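Local coordinates for protein beta-galactosidase (Trichoderma reesei, PDB 3OG2) that probably hydrolyses terminal non-reducing beta-D-galactose residues of beta-D-galactosides, as a glycoprotein of glycoside hydrolase family 35 built around a TIM barrel, at residues E46-R51 and I119-S124; V73-D78 and L111-G116; T418-Y423 and T444-D449. All coordinates share one frame; numbering follows the deposited sequence.

Contact 1 (E46-R51 and I119-S124); sequences EVHPFR and INAEVS
R51 reaches across from the 3-10 turn that follows barrel strand 38-47 and takes hold of the backbone of the 119-124 loop, an example of an arginine gripping the backbone of a galactose-binding loop. Both terminal nitrogens meet one carbonyl oxygen: A121 O lies 2.9 Å from R51 NH1 and 2.9 Å from R51 NH2, in the guanidinium plane and in its own carbonyl plane. The two bonds converge on the one oxygen, and neither is straight: each has an angle at hydrogen of about 145°. The arginine chain is extended from CG to NE. Behind R51 a chain of hydrogen bonds continues within its own segment. R51 NH1 also donates to H48 ND1 at 2.9 Å, and on the far side of that ring H48 NE2 donates to E46 OE2 at 2.8 Å, nearly in the imidazole plane and onto the carboxylate's anti lone pair. N329 accepts from R51 NH2, and Y342 adds a cation-pi contact.

The tight part is this polar edge together with V123, whose CG1 sits over one face of the guanidinium, 3.5 Å from R51 NH2, and also meets F50 CE1 at 3.7 Å. The looser part lies around the aromatic ring and the imidazole: F50 CZ and I119 CD1 approach tip to tip at 4.2 Å, and A121 CB only just reaches H48 CE1. On the pocket side of the loop, N120, A121 N and E122 hydrogen-bond a glycerol, where I119 to E122 bind beta-D-galactose in another structure of this enzyme. Because an arginine-histidine-glutamate chain ends on A121 O, the sugar-binding backbone is held by a buried polar network, and the positive charge would probably polarise the A121-E122 peptide.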
ATOM      1  N   GLU A  46       2.357   5.424   2.850  1.00  6.35           N
ATOM      2  CA  GLU A  46       2.993   4.126   2.944  1.00  5.92           C
ATOM      3  C   GLU A  46       3.103   3.462   1.555  1.00  6.07           C
ATOM      4  O   GLU A  46       2.097   3.405   0.832  1.00  7.01           O
ATOM      5  CB  GLU A  46       2.155   3.183   3.834  1.00  6.76           C
ATOM      6  CG  GLU A  46       2.916   1.929   4.181  1.00  7.07           C
ATOM      7  CD  GLU A  46       3.803   1.992   5.394  1.00  7.52           C
ATOM      8  OE1 GLU A  46       3.902   3.051   6.085  1.00  8.26           O
ATOM      9  OE2 GLU A  46       4.453   0.943   5.698  1.00  8.39           O
ATOM     10  N   VAL A  47       4.312   2.982   1.263  1.00  6.20           N
ATOM     11  CA  VAL A  47       4.649   2.263   0.016  1.00  6.47           C
ATOM     12  C   VAL A  47       5.578   1.120   0.387  1.00  6.45           C
ATOM     13  O   VAL A  47       6.513   1.358   1.136  1.00  7.51           O
ATOM     14  CB  VAL A  47       5.350   3.179  -0.991  1.00  7.55           C
ATOM     15  CG1 VAL A  47       5.776   2.394  -2.246  1.00  9.61           C
ATOM     16  CG2 VAL A  47       4.478   4.378  -1.360  1.00  8.41           C
ATOM     17  N   HIS A  48       5.333  -0.068  -0.138  1.00  6.37           N
ATOM     18  CA  HIS A  48       6.186  -1.214   0.235  1.00  6.85           C
ATOM     19  C   HIS A  48       6.971  -1.630  -0.984  1.00  6.42           C
ATOM     20  O   HIS A  48       6.398  -2.120  -1.942  1.00  8.01           O
ATOM     21  CB  HIS A  48       5.354  -2.390   0.711  1.00  7.18           C
ATOM     22  CG  HIS A  48       4.643  -2.052   2.006  1.00  6.30           C
ATOM     23  ND1 HIS A  48       3.637  -2.791   2.506  1.00  6.94           N
ATOM     24  CD2 HIS A  48       4.909  -1.019   2.862  1.00  6.42           C
ATOM     25  CE1 HIS A  48       3.256  -2.201   3.660  1.00  6.28           C
ATOM     26  NE2 HIS A  48       4.000  -1.129   3.892  1.00  6.68           N
ATOM     27  N   PRO A  49       8.288  -1.400  -1.011  1.00  7.59           N
ATOM     28  CA  PRO A  49       9.065  -1.632  -2.246  1.00  7.99           C
ATOM     29  C   PRO A  49       8.932  -3.061  -2.728  1.00  7.29           C
ATOM     30  O   PRO A  49       8.929  -3.302  -3.942  1.00  8.60           O
ATOM     31  CB  PRO A  49      10.500  -1.277  -1.860  1.00 10.82           C
ATOM     32  CG  PRO A  49      10.533  -1.148  -0.390  1.00 17.24           C
ATOM     33  CD  PRO A  49       9.118  -0.820   0.070  1.00 10.97           C
ATOM     34  N   PHE A  50       8.833  -4.022  -1.803  1.00  6.87           N
ATOM     35  CA  PHE A  50       8.766  -5.409  -2.249  1.00  7.95           C
ATOM     36  C   PHE A  50       7.445  -5.792  -2.879  1.00  6.57           C
ATOM     37  O   PHE A  50       7.370  -6.894  -3.445  1.00  8.91           O
ATOM     38  CB  PHE A  50       9.091  -6.325  -1.038  1.00  8.62           C
ATOM     39  CG  PHE A  50       8.201  -6.068   0.160  1.00  8.04           C
ATOM     40  CD1 PHE A  50       6.956  -6.685   0.254  1.00  8.27           C
ATOM     41  CD2 PHE A  50       8.646  -5.207   1.181  1.00  8.85           C
ATOM     42  CE1 PHE A  50       6.099  -6.451   1.332  1.00  8.51           C
ATOM     43  CE2 PHE A  50       7.766  -4.967   2.234  1.00  9.07           C
ATOM     44  CZ  PHE A  50       6.513  -5.554   2.318  1.00  8.54           C
ATOM     45  N   ARG A  51       6.438  -4.929  -2.805  1.00  6.52           N
ATOM     46  CA  ARG A  51       5.140  -5.201  -3.456  1.00  7.46           C
ATOM     47  C   ARG A  51       5.056  -4.610  -4.872  1.00  7.47           C
ATOM     48  O   ARG A  51       4.028  -4.747  -5.531  1.00  8.08           O
ATOM     49  CB  ARG A  51       4.017  -4.658  -2.594  1.00  7.43           C
ATOM     50  CG  ARG A  51       3.718  -5.693  -1.464  1.00  7.99           C
ATOM     51  CD  ARG A  51       2.778  -5.135  -0.415  1.00  7.61           C
ATOM     52  NE  ARG A  51       2.044  -6.205   0.286  1.00  6.83           N
ATOM     53  CZ  ARG A  51       1.810  -6.249   1.584  1.00  6.10           C
ATOM     54  NH1 ARG A  51       2.305  -5.382   2.465  1.00  6.42           N
ATOM     55  NH2 ARG A  51       1.050  -7.266   1.980  1.00  6.30           N
ATOM     56  N   ILE A 119       7.230  -7.007  10.838  1.00  6.91           N
ATOM     57  CA  ILE A 119       6.510  -5.904  10.213  1.00  6.76           C
ATOM     58  C   ILE A 119       4.995  -6.108  10.151  1.00  6.31           C
ATOM     59  O   ILE A 119       4.274  -5.140   9.907  1.00  6.94           O
ATOM     60  CB  ILE A 119       7.041  -5.604   8.764  1.00  6.24           C
ATOM     61  CG1 ILE A 119       6.894  -6.783   7.815  1.00  6.56           C
ATOM     62  CG2 ILE A 119       8.477  -5.074   8.827  1.00  7.39           C
ATOM     63  CD1 ILE A 119       7.107  -6.423   6.356  1.00  6.84           C
ATOM     64  N   ASN A 120       4.491  -7.327  10.354  1.00  6.65           N
ATOM     65  CA  ASN A 120       3.042  -7.624  10.223  1.00  6.69           C
ATOM     66  C   ASN A 120       2.677  -7.448   8.752  1.00  5.68           C
ATOM     67  O   ASN A 120       3.023  -8.327   7.955  1.00  7.33           O
ATOM     68  CB  ASN A 120       2.222  -6.763  11.210  1.00  8.00           C
ATOM     69  CG  ASN A 120       0.918  -7.437  11.566  1.00  8.23           C
ATOM     70  OD1 ASN A 120       0.908  -8.597  12.073  1.00  9.20           O
ATOM     71  ND2 ASN A 120      -0.213  -6.805  11.291  1.00  9.76           N
ATOM     72  N   ALA A 121       2.042  -6.339   8.365  1.00  6.46           N
ATOM     73  CA  ALA A 121       1.983  -5.927   6.963  1.00  6.62           C
ATOM     74  C   ALA A 121       1.158  -6.794   6.057  1.00  6.48           C
ATOM     75  O   ALA A 121       1.142  -6.617   4.818  1.00  6.91           O
ATOM     76  CB  ALA A 121       3.384  -5.774   6.349  1.00  7.14           C
ATOM     77  N   GLU A 122       0.401  -7.723   6.627  1.00  6.91           N
ATOM     78  CA  GLU A 122      -0.356  -8.706   5.831  1.00  6.40           C
ATOM     79  C   GLU A 122       0.540  -9.478   4.848  1.00  6.83           C
ATOM     80  O   GLU A 122       0.124  -9.917   3.788  1.00  7.29           O
ATOM     81  CB  GLU A 122      -1.540  -8.056   5.105  1.00  7.54           C
ATOM     82  CG  GLU A 122      -2.649  -7.649   6.116  1.00  8.24           C
ATOM     83  CD  GLU A 122      -2.308  -6.394   6.899  1.00  7.91           C
ATOM     84  OE1 GLU A 122      -2.094  -5.312   6.267  1.00 10.12           O
ATOM     85  OE2 GLU A 122      -2.322  -6.440   8.159  1.00 10.35           O
ATOM     86  N   VAL A 123       1.807  -9.673   5.254  1.00  6.70           N
ATOM     87  CA  VAL A 123       2.751 -10.478   4.486  1.00  7.01           C
ATOM     88  C   VAL A 123       2.946 -11.820   5.209  1.00  6.10           C
ATOM     89  O   VAL A 123       2.721 -11.942   6.430  1.00  6.75           O
ATOM     90  CB  VAL A 123       4.126  -9.836   4.243  1.00  6.98           C
ATOM     91  CG1 VAL A 123       3.936  -8.491   3.514  1.00  8.02           C
ATOM     92  CG2 VAL A 123       4.983  -9.684   5.497  1.00  8.64           C
ATOM     93  N   SER A 124       3.406 -12.814   4.438  1.00  6.28           N
ATOM     94  CA  SER A 124       3.636 -14.142   5.005  1.00  6.89           C
ATOM     95  C   SER A 124       4.591 -14.026   6.213  1.00  6.25           C
ATOM     96  O   SER A 124       5.645 -13.390   6.124  1.00  7.60           O
ATOM     97  CB  SER A 124       4.265 -15.037   3.934  1.00  7.62           C
ATOM     98  OG  SER A 124       4.382 -16.356   4.473  1.00  7.99           O
TER

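Contact 2 (V73-D78 and L111-G116)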
ATOM      1  N   VAL A  73       7.601   9.282   2.472  1.00  6.01           N
ATOM      2  CA  VAL A  73       7.065   7.939   2.285  1.00  6.10           C
ATOM      3  C   VAL A  73       7.600   7.082   3.436  1.00  6.10           C
ATOM      4  O   VAL A  73       8.773   7.171   3.799  1.00  7.30           O
ATOM      5  CB  VAL A  73       7.466   7.381   0.904  1.00  7.02           C
ATOM      6  CG1 VAL A  73       7.391   5.853   0.829  1.00  8.01           C
ATOM      7  CG2 VAL A  73       6.500   8.020  -0.123  1.00  8.54           C
ATOM      8  N   SER A  74       6.700   6.230   3.928  1.00  6.39           N
ATOM      9  CA  SER A  74       7.047   5.217   4.916  1.00  6.48           C
ATOM     10  C   SER A  74       7.056   3.849   4.272  1.00  5.98           C
ATOM     11  O   SER A  74       6.161   3.562   3.494  1.00  7.41           O
ATOM     12  CB  SER A  74       5.965   5.299   6.011  1.00  7.80           C
ATOM     13  OG  SER A  74       6.104   4.241   6.954  1.00  8.69           O
ATOM     14  N   PHE A  75       8.080   3.032   4.592  1.00  6.60           N
ATOM     15  CA  PHE A  75       8.162   1.740   3.923  1.00  6.39           C
ATOM     16  C   PHE A  75       8.590   0.660   4.892  1.00  6.10           C
ATOM     17  O   PHE A  75       9.408   0.890   5.784  1.00  7.24           O
ATOM     18  CB  PHE A  75       9.126   1.776   2.749  1.00  7.46           C
ATOM     19  CG  PHE A  75      10.600   1.965   3.102  1.00  6.54           C
ATOM     20  CD1 PHE A  75      11.145   3.224   3.385  1.00  7.55           C
ATOM     21  CD2 PHE A  75      11.438   0.845   3.164  1.00  8.01           C
ATOM     22  CE1 PHE A  75      12.510   3.350   3.690  1.00  7.29           C
ATOM     23  CE2 PHE A  75      12.798   0.990   3.449  1.00  8.78           C
ATOM     24  CZ  PHE A  75      13.328   2.238   3.712  1.00  8.68           C
ATOM     25  N   TYR A  76       8.067  -0.541   4.659  1.00  6.78           N
ATOM     26  CA  TYR A  76       8.543  -1.743   5.324  1.00  6.35           C
ATOM     27  C   TYR A  76       9.632  -2.383   4.472  1.00  5.72           C
ATOM     28  O   TYR A  76       9.657  -2.209   3.229  1.00  6.90           O
ATOM     29  CB  TYR A  76       7.401  -2.750   5.502  1.00  7.27           C
ATOM     30  CG  TYR A  76       6.468  -2.501   6.667  1.00  6.31           C
ATOM     31  CD1 TYR A  76       6.919  -2.139   7.956  1.00  6.39           C
ATOM     32  CD2 TYR A  76       5.100  -2.737   6.457  1.00  7.40           C
ATOM     33  CE1 TYR A  76       5.985  -1.968   8.998  1.00  6.64           C
ATOM     34  CE2 TYR A  76       4.194  -2.569   7.492  1.00  7.11           C
ATOM     35  CZ  TYR A  76       4.648  -2.188   8.745  1.00  6.71           C
ATOM     36  OH  TYR A  76       3.705  -2.019   9.724  1.00  7.69           O
ATOM     37  N   VAL A  77      10.437  -3.209   5.144  1.00  6.22           N
ATOM     38  CA  VAL A  77      11.296  -4.196   4.467  1.00  7.02           C
ATOM     39  C   VAL A  77      10.856  -5.563   4.946  1.00  6.52           C
ATOM     40  O   VAL A  77      10.597  -5.716   6.165  1.00  7.47           O
ATOM     41  CB  VAL A  77      12.782  -3.977   4.769  1.00  7.98           C
ATOM     42  CG1 VAL A  77      13.603  -4.992   3.976  1.00  8.13           C
ATOM     43  CG2 VAL A  77      13.208  -2.548   4.500  1.00  8.51           C
ATOM     44  N   ASP A  78      10.723  -6.536   4.042  1.00  7.15           N
ATOM     45  CA  ASP A  78      10.245  -7.873   4.390  1.00  7.28           C
ATOM     46  C   ASP A  78      11.422  -8.822   4.497  1.00  6.54           C
ATOM     47  O   ASP A  78      12.003  -9.261   3.479  1.00  7.30           O
ATOM     48  CB  ASP A  78       9.246  -8.304   3.298  1.00  7.51           C
ATOM     49  CG  ASP A  78       8.616  -9.627   3.579  1.00  7.13           C
ATOM     50  OD1 ASP A  78       8.943 -10.341   4.544  1.00  8.93           O
ATOM     51  OD2 ASP A  78       7.686 -10.014   2.768  1.00  9.31           O
ATOM     52  N   LEU A 111      12.177   9.678   3.694  1.00  6.69           N
ATOM     53  CA  LEU A 111      11.684   8.345   4.013  1.00  6.35           C
ATOM     54  C   LEU A 111      11.734   8.038   5.504  1.00  6.41           C
ATOM     55  O   LEU A 111      12.706   8.393   6.216  1.00  6.89           O
ATOM     56  CB  LEU A 111      12.556   7.283   3.309  1.00  6.93           C
ATOM     57  CG  LEU A 111      12.492   7.296   1.766  1.00  6.49           C
ATOM     58  CD1 LEU A 111      13.510   6.287   1.211  1.00  7.79           C
ATOM     59  CD2 LEU A 111      11.111   7.051   1.237  1.00  9.15           C
ATOM     60  N   LEU A 112      10.683   7.340   5.933  1.00  5.91           N
ATOM     61  CA  LEU A 112      10.595   6.667   7.236  1.00  6.09           C
ATOM     62  C   LEU A 112      10.821   5.185   6.972  1.00  5.51           C
ATOM     63  O   LEU A 112       9.998   4.550   6.312  1.00  7.10           O
ATOM     64  CB  LEU A 112       9.225   6.957   7.853  1.00  6.42           C
ATOM     65  CG  LEU A 112       8.794   5.991   8.973  1.00  8.58           C
ATOM     66  CD1 LEU A 112       9.822   5.830  10.093  1.00  9.59           C
ATOM     67  CD2 LEU A 112       7.459   6.452   9.578  1.00 10.19           C
ATOM     68  N   ALA A 113      11.952   4.658   7.452  1.00  6.56           N
ATOM     69  CA  ALA A 113      12.316   3.263   7.214  1.00  7.26           C
ATOM     70  C   ALA A 113      11.807   2.385   8.345  1.00  6.94           C
ATOM     71  O   ALA A 113      12.074   2.711   9.511  1.00  7.49           O
ATOM     72  CB  ALA A 113      13.849   3.153   7.136  1.00  7.63           C
ATOM     73  N   ARG A 114      11.130   1.290   7.985  1.00  6.50           N
ATOM     74  CA  ARG A 114      10.504   0.416   9.004  1.00  6.58           C
ATOM     75  C   ARG A 114      10.898  -1.010   8.675  1.00  5.80           C
ATOM     76  O   ARG A 114      10.093  -1.767   8.070  1.00  7.34           O
ATOM     77  CB  ARG A 114       8.979   0.644   9.048  1.00  6.92           C
ATOM     78  CG  ARG A 114       8.574   2.109   8.912  1.00  7.64           C
ATOM     79  CD  ARG A 114       7.195   2.412   9.439  1.00  7.81           C
ATOM     80  NE  ARG A 114       6.141   1.759   8.677  1.00  7.63           N
ATOM     81  CZ  ARG A 114       5.028   1.296   9.234  1.00  7.02           C
ATOM     82  NH1 ARG A 114       4.823   1.310  10.561  1.00  8.35           N
ATOM     83  NH2 ARG A 114       4.081   0.768   8.425  1.00  7.46           N
ATOM     84  N   PRO A 115      12.114  -1.434   9.019  1.00  6.30           N
ATOM     85  CA  PRO A 115      12.578  -2.737   8.583  1.00  6.78           C
ATOM     86  C   PRO A 115      12.214  -3.918   9.481  1.00  7.34           C
ATOM     87  O   PRO A 115      12.640  -5.037   9.202  1.00  8.76           O
ATOM     88  CB  PRO A 115      14.116  -2.562   8.547  1.00  7.58           C
ATOM     89  CG  PRO A 115      14.379  -1.605   9.657  1.00  8.57           C
ATOM     90  CD  PRO A 115      13.192  -0.638   9.651  1.00  7.68           C
ATOM     91  N   GLY A 116      11.482  -3.680  10.545  1.00  6.66           N
ATOM     92  CA  GLY A 116      11.064  -4.726  11.435  1.00  7.93           C
ATOM     93  C   GLY A 116      12.084  -4.973  12.541  1.00  7.22           C
ATOM     94  O   GLY A 116      12.461  -4.014  13.223  1.00  9.15           O
TER
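Two neighbouring parallel strands of the TIM barrel, 72-76 and 110-116, meet here, joined by a beta-alpha-beta crossover through helix 98-107. Their short segments run 17° apart. The backbone ladder steps from L112 N to V73 O, F75 N to L112 O and R114 N to F75 O, and ends with a longer bond of 3.3 Å from V77 N to R114 O.

On the face towards the helices, F75 lays its ring over A113, with A113 CA 4.0 Å from the ring centroid in a CH-pi contact and F75 CZ 3.6 Å from A113 CB. V73 and L111 lie side by side, V73 CB to L111 CD2 at 3.7 Å.

The opposite face, inside the barrel, carries S74, Y76 and R114 beside L112. The R114 guanidinium lies flat on the Y76 ring, centres 4.0 Å apart and planes at 21°, a cation-pi stack. A bend at chi3 (-65°) turns NE out of the extended line of the chain. E46 and E278 make salt bridges to R114, E46 OE1 is also hydrogen-bonded to S74 OG, and Y76 OH to N179 OD1. An alanine in place of Y76, a galactose-binding residue, would probably leave one face of the R114 guanidinium without its aromatic cover and N179 without its hydroxyl partner. With carboxylates at its nitrogens and an aromatic face beneath, the buried arginine charge is probably well compensated beside the sugar site.

Contact 3 (T418-Y423 and T444-D449). With NAG (2-acetamido-2-deoxy-beta-D-glucopyranose), chain D.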
ATOM      1  N   THR A 418     -25.155  12.386   7.397  1.00 13.40           N
ATOM      2  CA  THR A 418     -25.171  12.707   5.983  1.00 13.97           C
ATOM      3  C   THR A 418     -26.122  13.863   5.725  1.00 13.22           C
ATOM      4  O   THR A 418     -26.404  14.177   4.559  1.00 15.77           O
ATOM      5  CB  THR A 418     -25.658  11.497   5.166  1.00 14.91           C
ATOM      6  OG1 THR A 418     -26.929  11.077   5.670  1.00 19.90           O
ATOM      7  CG2 THR A 418     -24.647  10.335   5.341  1.00 16.29           C
ATOM      8  N   ASP A 419     -26.607  14.504   6.777  1.00 14.88           N
ATOM      9  CA  ASP A 419     -27.452  15.660   6.546  1.00 17.05           C
ATOM     10  C   ASP A 419     -26.650  16.917   6.274  1.00 15.29           C
ATOM     11  O   ASP A 419     -25.438  16.981   6.466  1.00 17.41           O
ATOM     12  CB  ASP A 419     -28.297  15.898   7.800  1.00 25.41           C
ATOM     13  CG  ASP A 419     -29.275  14.751   7.987  1.00 31.61           C
ATOM     14  OD1 ASP A 419     -29.697  14.180   6.962  1.00 44.46           O
ATOM     15  OD2 ASP A 419     -29.589  14.427   9.134  1.00 58.87           O
ATOM     16  N   THR A 420     -27.362  17.934   5.798  1.00 15.79           N
ATOM     17  CA  THR A 420     -26.777  19.252   5.601  1.00 14.25           C
ATOM     18  C   THR A 420     -27.141  20.172   6.753  1.00 14.78           C
ATOM     19  O   THR A 420     -28.298  20.259   7.169  1.00 21.43           O
ATOM     20  CB  THR A 420     -27.242  19.889   4.275  1.00 17.68           C
ATOM     21  OG1 THR A 420     -26.698  19.111   3.202  1.00 20.77           O
ATOM     22  CG2 THR A 420     -26.645  21.255   4.069  1.00 20.01           C
ATOM     23  N   ALA A 421     -26.180  20.881   7.302  1.00 14.77           N
ATOM     24  CA  ALA A 421     -26.345  21.835   8.369  1.00 14.81           C
ATOM     25  C   ALA A 421     -26.057  23.239   7.890  1.00 14.01           C
ATOM     26  O   ALA A 421     -25.114  23.452   7.156  1.00 15.12           O
ATOM     27  CB  ALA A 421     -25.357  21.455   9.473  1.00 18.15           C
ATOM     28  N   SER A 422     -26.883  24.187   8.277  1.00 13.41           N
ATOM     29  CA  SER A 422     -26.660  25.615   8.096  1.00 12.79           C
ATOM     30  C   SER A 422     -26.153  26.202   9.389  1.00 12.31           C
ATOM     31  O   SER A 422     -26.677  25.887  10.458  1.00 14.72           O
ATOM     32  CB  SER A 422     -27.990  26.304   7.775  1.00 15.65           C
ATOM     33  OG  SER A 422     -28.494  25.763   6.536  1.00 24.21           O
ATOM     34  N   TYR A 423     -25.124  27.050   9.330  1.00 12.17           N
ATOM     35  CA  TYR A 423     -24.539  27.561  10.546  1.00 11.62           C
ATOM     36  C   TYR A 423     -23.836  28.887  10.281  1.00 11.57           C
ATOM     37  O   TYR A 423     -23.632  29.283   9.115  1.00 12.35           O
ATOM     38  CB  TYR A 423     -23.565  26.513  11.122  1.00 11.44           C
ATOM     39  CG  TYR A 423     -22.282  26.302  10.372  1.00 11.82           C
ATOM     40  CD1 TYR A 423     -22.283  25.536   9.211  1.00 11.71           C
ATOM     41  CD2 TYR A 423     -21.064  26.847  10.791  1.00 11.39           C
ATOM     42  CE1 TYR A 423     -21.106  25.312   8.493  1.00 11.96           C
ATOM     43  CE2 TYR A 423     -19.878  26.623  10.090  1.00 11.47           C
ATOM     44  CZ  TYR A 423     -19.920  25.850   8.937  1.00 12.00           C
ATOM     45  OH  TYR A 423     -18.743  25.672   8.237  1.00 12.27           O
ATOM     46  N   THR A 444     -22.737  26.452   5.030  1.00 10.54           N
ATOM     47  CA  THR A 444     -23.330  25.136   4.846  1.00 11.83           C
ATOM     48  C   THR A 444     -22.275  24.077   5.094  1.00 10.64           C
ATOM     49  O   THR A 444     -21.141  24.186   4.610  1.00 12.03           O
ATOM     50  CB  THR A 444     -23.838  24.978   3.365  1.00 14.53           C
ATOM     51  OG1 THR A 444     -24.884  25.948   3.160  1.00 18.50           O
ATOM     52  CG2 THR A 444     -24.425  23.595   3.105  1.00 21.54           C
ATOM     53  N   LEU A 445     -22.651  23.047   5.834  1.00 11.28           N
ATOM     54  CA  LEU A 445     -21.810  21.836   5.995  1.00 11.73           C
ATOM     55  C   LEU A 445     -22.660  20.692   5.443  1.00 11.43           C
ATOM     56  O   LEU A 445     -23.677  20.321   6.084  1.00 13.13           O
ATOM     57  CB  LEU A 445     -21.359  21.634   7.449  1.00 13.38           C
ATOM     58  CG  LEU A 445     -20.326  20.491   7.577  1.00 11.88           C
ATOM     59  CD1 LEU A 445     -18.986  20.927   7.039  1.00 13.30           C
ATOM     60  CD2 LEU A 445     -20.226  20.054   9.032  1.00 14.73           C
ATOM     61  N   THR A 446     -22.337  20.146   4.290  1.00 11.01           N
ATOM     62  CA  THR A 446     -23.134  19.061   3.688  1.00 11.32           C
ATOM     63  C   THR A 446     -22.738  17.726   4.289  1.00 10.57           C
ATOM     64  O   THR A 446     -21.882  17.672   5.223  1.00 11.83           O
ATOM     65  CB  THR A 446     -22.978  19.077   2.152  1.00 13.03           C
ATOM     66  OG1 THR A 446     -21.619  18.789   1.790  1.00 13.33           O
ATOM     67  CG2 THR A 446     -23.324  20.463   1.601  1.00 14.58           C
ATOM     68  N   GLY A 447     -23.335  16.635   3.862  1.00 10.90           N
ATOM     69  CA  GLY A 447     -23.151  15.364   4.523  1.00 12.01           C
ATOM     70  C   GLY A 447     -21.708  14.857   4.498  1.00 11.00           C
ATOM     71  O   GLY A 447     -21.024  14.971   3.476  1.00 11.75           O
ATOM     72  N   ARG A 448     -21.290  14.308   5.630  1.00 10.99           N
ATOM     73  CA  ARG A 448     -19.917  13.723   5.750  1.00  9.86           C
ATOM     74  C   ARG A 448     -18.862  14.635   5.173  1.00  8.74           C
ATOM     75  O   ARG A 448     -17.957  14.229   4.435  1.00 10.43           O
ATOM     76  CB  ARG A 448     -19.897  12.324   5.131  1.00 10.98           C
ATOM     77  CG  ARG A 448     -20.716  11.420   6.047  1.00 10.72           C
ATOM     78  CD  ARG A 448     -20.727   9.979   5.590  1.00 11.37           C
ATOM     79  NE  ARG A 448     -21.495   9.198   6.557  1.00 10.94           N
ATOM     80  CZ  ARG A 448     -21.699   7.891   6.486  1.00 11.25           C
ATOM     81  NH1 ARG A 448     -21.176   7.181   5.495  1.00 12.25           N
ATOM     82  NH2 ARG A 448     -22.438   7.317   7.431  1.00 12.14           N
ATOM     83  N   ASP A 449     -18.956  15.898   5.571  1.00 10.54           N
ATOM     84  CA  ASP A 449     -17.919  16.894   5.257  1.00  9.81           C
ATOM     85  C   ASP A 449     -17.388  17.469   6.553  1.00 10.00           C
ATOM     86  O   ASP A 449     -18.057  17.451   7.594  1.00 10.58           O
ATOM     87  CB  ASP A 449     -18.472  17.977   4.326  1.00 12.31           C
ATOM     88  CG  ASP A 449     -17.357  18.729   3.647  1.00 11.96           C
ATOM     89  OD1 ASP A 449     -16.136  18.380   3.718  1.00 13.09           O
ATOM     90  OD2 ASP A 449     -17.631  19.792   3.013  1.00 15.94           O
TER
HETATM   91  C1  NAG D   1     -25.530   9.618  12.832  1.00 31.05           C
HETATM   92  C2  NAG D   1     -26.702   8.890  13.472  1.00 40.13           C
HETATM   93  C3  NAG D   1     -27.048   7.650  12.665  1.00 43.08           C
HETATM   94  C4  NAG D   1     -27.047   7.781  11.137  1.00 38.80           C
HETATM   95  C5  NAG D   1     -25.858   8.621  10.625  1.00 30.08           C
HETATM   96  C6  NAG D   1     -25.970   9.050   9.168  1.00 39.43           C
HETATM   97  C7  NAG D   1     -26.689   9.145  15.947  1.00 51.39           C
HETATM   98  C8  NAG D   1     -25.953   8.684  17.181  1.00 52.94           C
HETATM   99  N2  NAG D   1     -26.421   8.470  14.834  1.00 47.26           N
HETATM  100  O3  NAG D   1     -28.172   6.995  13.206  1.00 58.49           O
HETATM  101  O4  NAG D   1     -26.922   6.480  10.621  1.00 47.04           O
HETATM  102  O5  NAG D   1     -25.800   9.761  11.456  1.00 29.08           O
HETATM  103  O6  NAG D   1     -27.038  10.002   9.034  1.00 44.14           O
HETATM  104  O7  NAG D   1     -27.722   9.809  16.132  1.00 68.05           O
HETATM  105  O   HOH W   1     -25.406  16.597   2.051  1.00 32.11           O
HETATM  106  O   HOH W   2     -26.919  27.061   4.503  1.00 40.01           O
HETATM  107  O   HOH W   3     -18.936  25.797   5.366  1.00 14.37           O
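A421 and L445 face each other as a hydrogen-bonded antiparallel pair, and their backbones exchange two nearly straight bonds: A421 N to L445 O and L445 N to A421 O, both 2.8 Å with angles at hydrogen of 170° and 171°. Next to this pair, T420 CG2 presses on T444 CG2 at 3.4 Å, tighter than methyl groups usually meet. Each methyl stands anti to its own backbone N, and the two side chains cross at an angle. Further along, the Y423 ring edge meets the backbone, Y423 CE1 lying 3.8 Å from L445 N, which is in the ring plane; CE1 also packs on L445 CB.

The pairing belongs to a small three-stranded antiparallel sheet in the second domain, with strand 421-427 between 434-436 and 443-445. Past the short strand the chains stay close at G447, whose CA makes a CA-H...O contact with T418 O; a beta carbon at that position would collide with this oxygen. T418 CG2 then lies over one face of the R448 guanidinium, 3.6 Å from R448 NE, the two side chains pointing the same way.

Waters form the next shell. One joins T420 OG1 to G447 N, from which it accepts; a second spans S422 OG and T444 OG1; a third donates to T444 O and also bonds Y423 OH. Beyond them, H453 NE2 is hydrogen-bonded to Y423 OH, while S416 O and S250 O accept from R448 and W252 adds a cation-pi contact. Glycans border this end: T418 N makes a weak 3.5 Å hydrogen bond to O6 of an N-acetylglucosamine, and mannose units touch T446.

Contacts 1 and 2 are buried in the catalytic barrel, their centres 9 Å apart; the 46-51 side of contact 1 and both strands of contact 2 belong to one sheet, in which strands 38-47 and 72-76 are neighbours. Contact 2 is nested inside the chain closed by contact 1, and E46 joins them directly through E46 OE2 to R114 NH2 at 2.8 Å. Contact 3 lies in the second domain of the enzyme, about 38 Å from contact 1 between centres, and is partly exposed. The chemistry follows the place: buried charges and aromatic faces lie beside the galactose site in the first two, whereas backbone pairing, threonine methyls, bridging waters and glycan sugars make up the third.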